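Local atomic coordinates of cytidylate kinase-like family protein (Eubacterium ventriosum, PDB entry 3FDI), a protein that is of unknown function but, as a cytidylate kinase-like member of the P-loop NTPase clan, probably binds nucleotides and may transfer phosphate. Residues B[19-24]-B[183-188]; B[24-29]-B[191-196]. All coordinates share one frame; numbering follows the deposited sequence.

Contact 1 of 2, residues B[19-24]-B[183-188]; sequences GHLVAK and VDVDTA. With SO4 (sulfate ion), chain G.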
loop_
_atom_site.group_PDB
_atom_site.type_symbol
_atom_site.label_atom_id
_atom_site.label_comp_id
_atom_site.label_asym_id
_atom_site.label_seq_id
_atom_site.Cartn_x
_atom_site.Cartn_y
_atom_site.Cartn_z
ATOM N N GLY B 19 3.607 3.228 -23.975
ATOM C CA GLY B 19 2.267 2.596 -23.911
ATOM C C GLY B 19 1.289 3.093 -24.954
ATOM O O GLY B 19 0.534 2.284 -25.524
ATOM N N HIS B 20 1.253 4.403 -25.213
ATOM C CA HIS B 20 0.461 4.929 -26.343
ATOM C C HIS B 20 0.890 4.301 -27.663
ATOM O O HIS B 20 0.059 3.983 -28.451
ATOM C CB HIS B 20 0.567 6.436 -26.462
ATOM C CG HIS B 20 -0.092 6.996 -27.693
ATOM N ND1 HIS B 20 -1.446 7.270 -27.762
ATOM C CD2 HIS B 20 0.420 7.321 -28.911
ATOM C CE1 HIS B 20 -1.738 7.722 -28.967
ATOM N NE2 HIS B 20 -0.623 7.769 -29.683
ATOM N N LEU B 21 2.185 4.150 -27.914
ATOM C CA LEU B 21 2.654 3.580 -29.170
ATOM C C LEU B 21 2.208 2.146 -29.306
ATOM O O LEU B 21 1.840 1.720 -30.370
ATOM C CB LEU B 21 4.181 3.589 -29.258
ATOM C CG LEU B 21 4.931 4.913 -29.281
ATOM C CD1 LEU B 21 6.431 4.721 -29.656
ATOM C CD2 LEU B 21 4.255 5.900 -30.273
ATOM N N VAL B 22 2.256 1.377 -28.218
ATOM C CA VAL B 22 1.741 -0.004 -28.252
ATOM C C VAL B 22 0.230 -0.001 -28.543
ATOM O O VAL B 22 -0.273 -0.776 -29.381
ATOM C CB VAL B 22 2.056 -0.732 -26.957
ATOM C CG1 VAL B 22 1.414 -2.110 -26.929
ATOM C CG2 VAL B 22 3.560 -0.833 -26.743
ATOM N N ALA B 23 -0.506 0.855 -27.848
ATOM C CA ALA B 23 -1.969 0.942 -28.059
ATOM C C ALA B 23 -2.275 1.236 -29.549
ATOM O O ALA B 23 -3.065 0.541 -30.196
ATOM C CB ALA B 23 -2.560 1.963 -27.172
ATOM N N LYS B 24 -1.612 2.247 -30.095
ATOM C CA LYS B 24 -1.688 2.569 -31.536
ATOM C C LYS B 24 -1.322 1.407 -32.449
ATOM O O LYS B 24 -2.066 1.070 -33.356
ATOM C CB LYS B 24 -0.753 3.757 -31.826
ATOM C CG LYS B 24 -0.962 4.465 -33.140
ATOM C CD LYS B 24 -0.566 5.940 -32.955
ATOM C CE LYS B 24 -0.306 6.709 -34.269
ATOM N NZ LYS B 24 1.155 6.747 -34.625
ATOM N N VAL B 183 13.398 -4.958 -24.206
ATOM C CA VAL B 183 12.722 -5.180 -25.483
ATOM C C VAL B 183 12.021 -3.912 -25.945
ATOM O O VAL B 183 11.693 -3.048 -25.116
ATOM C CB VAL B 183 11.675 -6.272 -25.405
ATOM C CG1 VAL B 183 12.341 -7.625 -25.069
ATOM C CG2 VAL B 183 10.546 -5.888 -24.372
ATOM N N ASP B 184 11.804 -3.800 -27.263
ATOM C CA ASP B 184 11.241 -2.571 -27.872
ATOM C C ASP B 184 9.724 -2.661 -27.973
ATOM O O ASP B 184 9.140 -3.714 -27.620
ATOM C CB ASP B 184 11.877 -2.284 -29.263
ATOM C CG ASP B 184 11.539 -3.347 -30.313
ATOM O OD1 ASP B 184 10.572 -4.120 -30.155
ATOM O OD2 ASP B 184 12.272 -3.442 -31.318
ATOM N N VAL B 185 9.103 -1.587 -28.478
ATOM C CA VAL B 185 7.639 -1.467 -28.599
ATOM C C VAL B 185 7.027 -2.504 -29.551
ATOM O O VAL B 185 5.920 -2.984 -29.335
ATOM C CB VAL B 185 7.218 -0.002 -29.049
ATOM C CG1 VAL B 185 5.697 0.128 -29.208
ATOM C CG2 VAL B 185 7.710 1.011 -28.034
ATOM N N ASP B 186 7.741 -2.812 -30.628
ATOM C CA ASP B 186 7.305 -3.856 -31.544
ATOM C C ASP B 186 7.265 -5.224 -30.906
ATOM O O ASP B 186 6.386 -5.993 -31.231
ATOM C CB ASP B 186 8.152 -3.877 -32.793
ATOM C CG ASP B 186 7.600 -2.974 -33.855
ATOM O OD1 ASP B 186 7.480 -3.408 -34.997
ATOM O OD2 ASP B 186 7.219 -1.841 -33.541
ATOM N N THR B 187 8.179 -5.513 -29.975
ATOM C CA THR B 187 8.225 -6.817 -29.350
ATOM C C THR B 187 7.072 -6.980 -28.353
ATOM O O THR B 187 6.442 -8.021 -28.333
ATOM C CB THR B 187 9.570 -7.090 -28.657
ATOM O OG1 THR B 187 10.616 -7.211 -29.640
ATOM C CG2 THR B 187 9.510 -8.403 -27.847
ATOM N N ALA B 188 6.818 -5.939 -27.546
ATOM C CA ALA B 188 5.666 -5.875 -26.638
ATOM C C ALA B 188 4.335 -5.985 -27.391
ATOM O O ALA B 188 3.459 -6.715 -27.001
ATOM C CB ALA B 188 5.719 -4.578 -25.813
HETATM S S SO4 G . 3.449 6.789 -22.825
HETATM O O1 SO4 G . 2.350 6.727 -23.794
HETATM O O2 SO4 G . 3.393 7.996 -22.005
HETATM O O3 SO4 G . 3.183 5.595 -21.996
HETATM O O4 SO4 G . 4.744 6.702 -23.570
#
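V22 and V185 meet methyl to methyl, and the rest of the interface is built around this encounter. CG2 of V22 lies 3.4 Å from CG1 of V185, tighter than ordinary van der Waals contact, with the two branched side chains inclined to each other. With CG1 of V185 opposite the backbone N (chi1 179°), that branch makes the close approaches to V22 and L21. The same methyl rests beside CB of L21, at 3.8 Å from V185 CG1; L21 itself is only partly buried. One turn on, A188 extends the apolar seam more loosely, its CB 4.4 Å from V22 CG2. I180 of strand 176-180 lies beneath V22, V185 and A188, joining both helices to the edge of the sheet.

Each helix start is fixed separately. D184 caps helix 185-197: T187 N donates to D184 OD1 over 2.8 Å, entering nearly end-on to that carboxylate oxygen. At the start of helix 19-30 a sulfate, probably from the crystallisation liquor, accepts a hydrogen bond from H20 N through O1 at 2.9 Å and an N-H...O angle of 160°. Its O3 accepts from G19 N, and G16 N, G18 N and R137 NH1 complete the grip. A glycine-rich turn wrapping an anion with backbone amides is consistent with a P-loop holding a phosphate. Chemically, then, no hydrogen bond spans the two segments: aliphatic carbons join the helix behind the anion site to the C-terminal helix, while polar groups organise their N-terminal ends.

Contact 2 of 2, residues B[24-29]-B[191-196]; sequences KKLAEH and MIIKYI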
loop_
_atom_site.group_PDB
_atom_site.type_symbol
_atom_site.label_atom_id
_atom_site.label_comp_id
_atom_site.label_asym_id
_atom_site.label_seq_id
_atom_site.Cartn_x
_atom_site.Cartn_y
_atom_site.Cartn_z
ATOM N N LYS B 24 -1.612 2.247 -30.095
ATOM C CA LYS B 24 -1.688 2.569 -31.536
ATOM C C LYS B 24 -1.322 1.407 -32.449
ATOM O O LYS B 24 -2.066 1.070 -33.356
ATOM C CB LYS B 24 -0.753 3.757 -31.826
ATOM C CG LYS B 24 -0.962 4.465 -33.140
ATOM C CD LYS B 24 -0.566 5.940 -32.955
ATOM C CE LYS B 24 -0.306 6.709 -34.269
ATOM N NZ LYS B 24 1.155 6.747 -34.625
ATOM N N LYS B 25 -0.172 0.789 -32.214
ATOM C CA LYS B 25 0.232 -0.371 -33.003
ATOM C C LYS B 25 -0.786 -1.511 -32.963
ATOM O O LYS B 25 -1.133 -2.064 -33.997
ATOM C CB LYS B 25 1.643 -0.838 -32.615
ATOM C CG LYS B 25 2.700 0.187 -33.072
ATOM C CD LYS B 25 4.123 -0.064 -32.568
ATOM C CE LYS B 25 5.136 0.640 -33.522
ATOM N NZ LYS B 25 6.571 0.508 -33.125
ATOM N N LEU B 26 -1.304 -1.829 -31.797
ATOM C CA LEU B 26 -2.383 -2.813 -31.669
ATOM C C LEU B 26 -3.637 -2.401 -32.482
ATOM O O LEU B 26 -4.201 -3.235 -33.203
ATOM C CB LEU B 26 -2.763 -2.996 -30.180
ATOM C CG LEU B 26 -1.727 -3.674 -29.292
ATOM C CD1 LEU B 26 -2.029 -3.511 -27.732
ATOM C CD2 LEU B 26 -1.564 -5.180 -29.739
ATOM N N ALA B 27 -4.081 -1.144 -32.353
ATOM C CA ALA B 27 -5.308 -0.682 -33.019
ATOM C C ALA B 27 -5.166 -0.833 -34.537
ATOM O O ALA B 27 -6.067 -1.297 -35.230
ATOM C CB ALA B 27 -5.632 0.808 -32.642
ATOM N N GLU B 28 -3.995 -0.473 -35.034
ATOM C CA GLU B 28 -3.673 -0.647 -36.435
ATOM C C GLU B 28 -3.600 -2.114 -36.826
ATOM O O GLU B 28 -4.044 -2.459 -37.897
ATOM C CB GLU B 28 -2.346 0.036 -36.783
ATOM C CG GLU B 28 -2.461 1.561 -36.966
ATOM C CD GLU B 28 -1.115 2.274 -36.973
ATOM O OE1 GLU B 28 -0.055 1.597 -37.016
ATOM O OE2 GLU B 28 -1.125 3.511 -36.912
ATOM N N HIS B 29 -3.041 -2.980 -35.985
ATOM C CA HIS B 29 -2.927 -4.387 -36.372
ATOM C C HIS B 29 -4.293 -5.028 -36.527
ATOM O O HIS B 29 -4.523 -5.785 -37.465
ATOM C CB HIS B 29 -2.136 -5.202 -35.368
ATOM C CG HIS B 29 -2.046 -6.656 -35.722
ATOM N ND1 HIS B 29 -2.904 -7.608 -35.216
ATOM C CD2 HIS B 29 -1.192 -7.317 -36.533
ATOM C CE1 HIS B 29 -2.574 -8.792 -35.689
ATOM N NE2 HIS B 29 -1.534 -8.647 -36.488
HETATM N N MSE B 191 3.767 -9.584 -28.549
HETATM C CA MSE B 191 3.485 -10.493 -27.490
HETATM C C MSE B 191 2.029 -10.359 -27.035
HETATM O O MSE B 191 1.444 -11.352 -26.572
HETATM C CB MSE B 191 4.388 -10.207 -26.312
HETATM C CG MSE B 191 5.861 -10.455 -26.601
HETATM SE SE MSE B 191 6.978 -9.792 -25.156
HETATM C CE MSE B 191 6.314 -10.943 -23.750
ATOM N N ILE B 192 1.465 -9.140 -27.130
ATOM C CA ILE B 192 0.073 -8.911 -26.733
ATOM C C ILE B 192 -0.828 -9.558 -27.767
ATOM O O ILE B 192 -1.839 -10.185 -27.424
ATOM C CB ILE B 192 -0.267 -7.377 -26.578
ATOM C CG1 ILE B 192 0.459 -6.812 -25.352
ATOM C CG2 ILE B 192 -1.797 -7.150 -26.466
ATOM C CD1 ILE B 192 0.531 -5.290 -25.275
ATOM N N ILE B 193 -0.419 -9.468 -29.027
ATOM C CA ILE B 193 -1.184 -10.049 -30.133
ATOM C C ILE B 193 -1.199 -11.602 -30.031
ATOM O O ILE B 193 -2.218 -12.276 -30.286
ATOM C CB ILE B 193 -0.565 -9.645 -31.491
ATOM C CG1 ILE B 193 -0.755 -8.158 -31.769
ATOM C CG2 ILE B 193 -1.118 -10.533 -32.626
ATOM C CD1 ILE B 193 0.210 -7.671 -32.807
ATOM N N LYS B 194 -0.067 -12.164 -29.658
ATOM C CA LYS B 194 0.023 -13.602 -29.420
ATOM C C LYS B 194 -0.893 -14.016 -28.278
ATOM O O LYS B 194 -1.635 -14.986 -28.393
ATOM C CB LYS B 194 1.475 -13.966 -29.095
ATOM C CG LYS B 194 1.776 -15.463 -28.816
ATOM C CD LYS B 194 3.298 -15.660 -28.731
ATOM C CE LYS B 194 3.802 -17.048 -29.113
ATOM N NZ LYS B 194 3.635 -17.453 -30.529
ATOM N N TYR B 195 -0.871 -13.270 -27.167
ATOM C CA TYR B 195 -1.787 -13.563 -26.075
ATOM C C TYR B 195 -3.235 -13.605 -26.599
ATOM O O TYR B 195 -3.994 -14.582 -26.385
ATOM C CB TYR B 195 -1.642 -12.512 -24.952
ATOM C CG TYR B 195 -2.416 -12.815 -23.702
ATOM C CD1 TYR B 195 -1.808 -13.448 -22.614
ATOM C CD2 TYR B 195 -3.739 -12.474 -23.584
ATOM C CE1 TYR B 195 -2.494 -13.707 -21.455
ATOM C CE2 TYR B 195 -4.442 -12.755 -22.401
ATOM C CZ TYR B 195 -3.794 -13.368 -21.350
ATOM O OH TYR B 195 -4.459 -13.659 -20.181
ATOM N N ILE B 196 -3.602 -12.553 -27.314
ATOM C CA ILE B 196 -4.998 -12.359 -27.778
ATOM C C ILE B 196 -5.422 -13.465 -28.727
ATOM O O ILE B 196 -6.505 -14.053 -28.567
ATOM C CB ILE B 196 -5.197 -10.956 -28.499
ATOM C CG1 ILE B 196 -4.997 -9.819 -27.507
ATOM C CG2 ILE B 196 -6.549 -10.868 -29.147
ATOM C CD1 ILE B 196 -4.792 -8.493 -28.150
#
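H29, whose backbone N donates to K25 O over 2.9 Å in the regular helical pattern, turns its imidazole across the helix interface onto I193. CD1 of I193 sits 3.9 Å from the centroid of the H29 ring and 10° off the ring normal, a CH-pi contact made over the face. The imidazole gets there because its CG is trans to the backbone N (chi1 178°), which extends the ring outward from the helix. A second branch of the isoleucine approaches from the same side of the ring plane, CG2 lying 3.8 Å from H29 CE1. H29 ND1 is buried by this meeting and has no polar partner in the model.

Deeper in, L26 sets CD2 against both neighbouring isoleucines, while CD1 lies on I192. Its CD2 is 3.7 Å from I193 CG1, the two side chains running past each other in opposite senses, and 3.8 Å from I192 CG2, where the side chains meet at roughly a right angle. With an alanine in place of I193, a gap is likely to open beside L26 CD2, and the H29 ring would lose its facial cover and might turn more freely.

Over these short segments the helix axes approach to 11.1 Å with a crossing angle of -48°. L26 continues onto I9 and I11 of strand 8-13, and I192 onto strands 118-125 and 176-180, so both helices cover the same face of the parallel sheet. That is the layered alpha/beta architecture of P-loop kinases, with the strand order 2-3-1-4-5 found in nucleoside monophosphate kinases.

Overall arrangement
From the N terminus, strand 8-13 runs into helix 19-30, which supplies the first segment of both contacts; K24 belongs to each. The chain then builds most of the fold before strand 176-180 delivers helix 185-197, whose start closes a loop of 158 intervening residues in contact 1 and whose later turns close one of 161 in contact 2. The two loops cross, since their segments alternate along the sequence. With centres about 9 Å apart, the contacts merge through packing of V22 on I192 and a salt bridge between K25 and D186. Together they tie the first and last helices of the sheet domain, and both touch a second subunit.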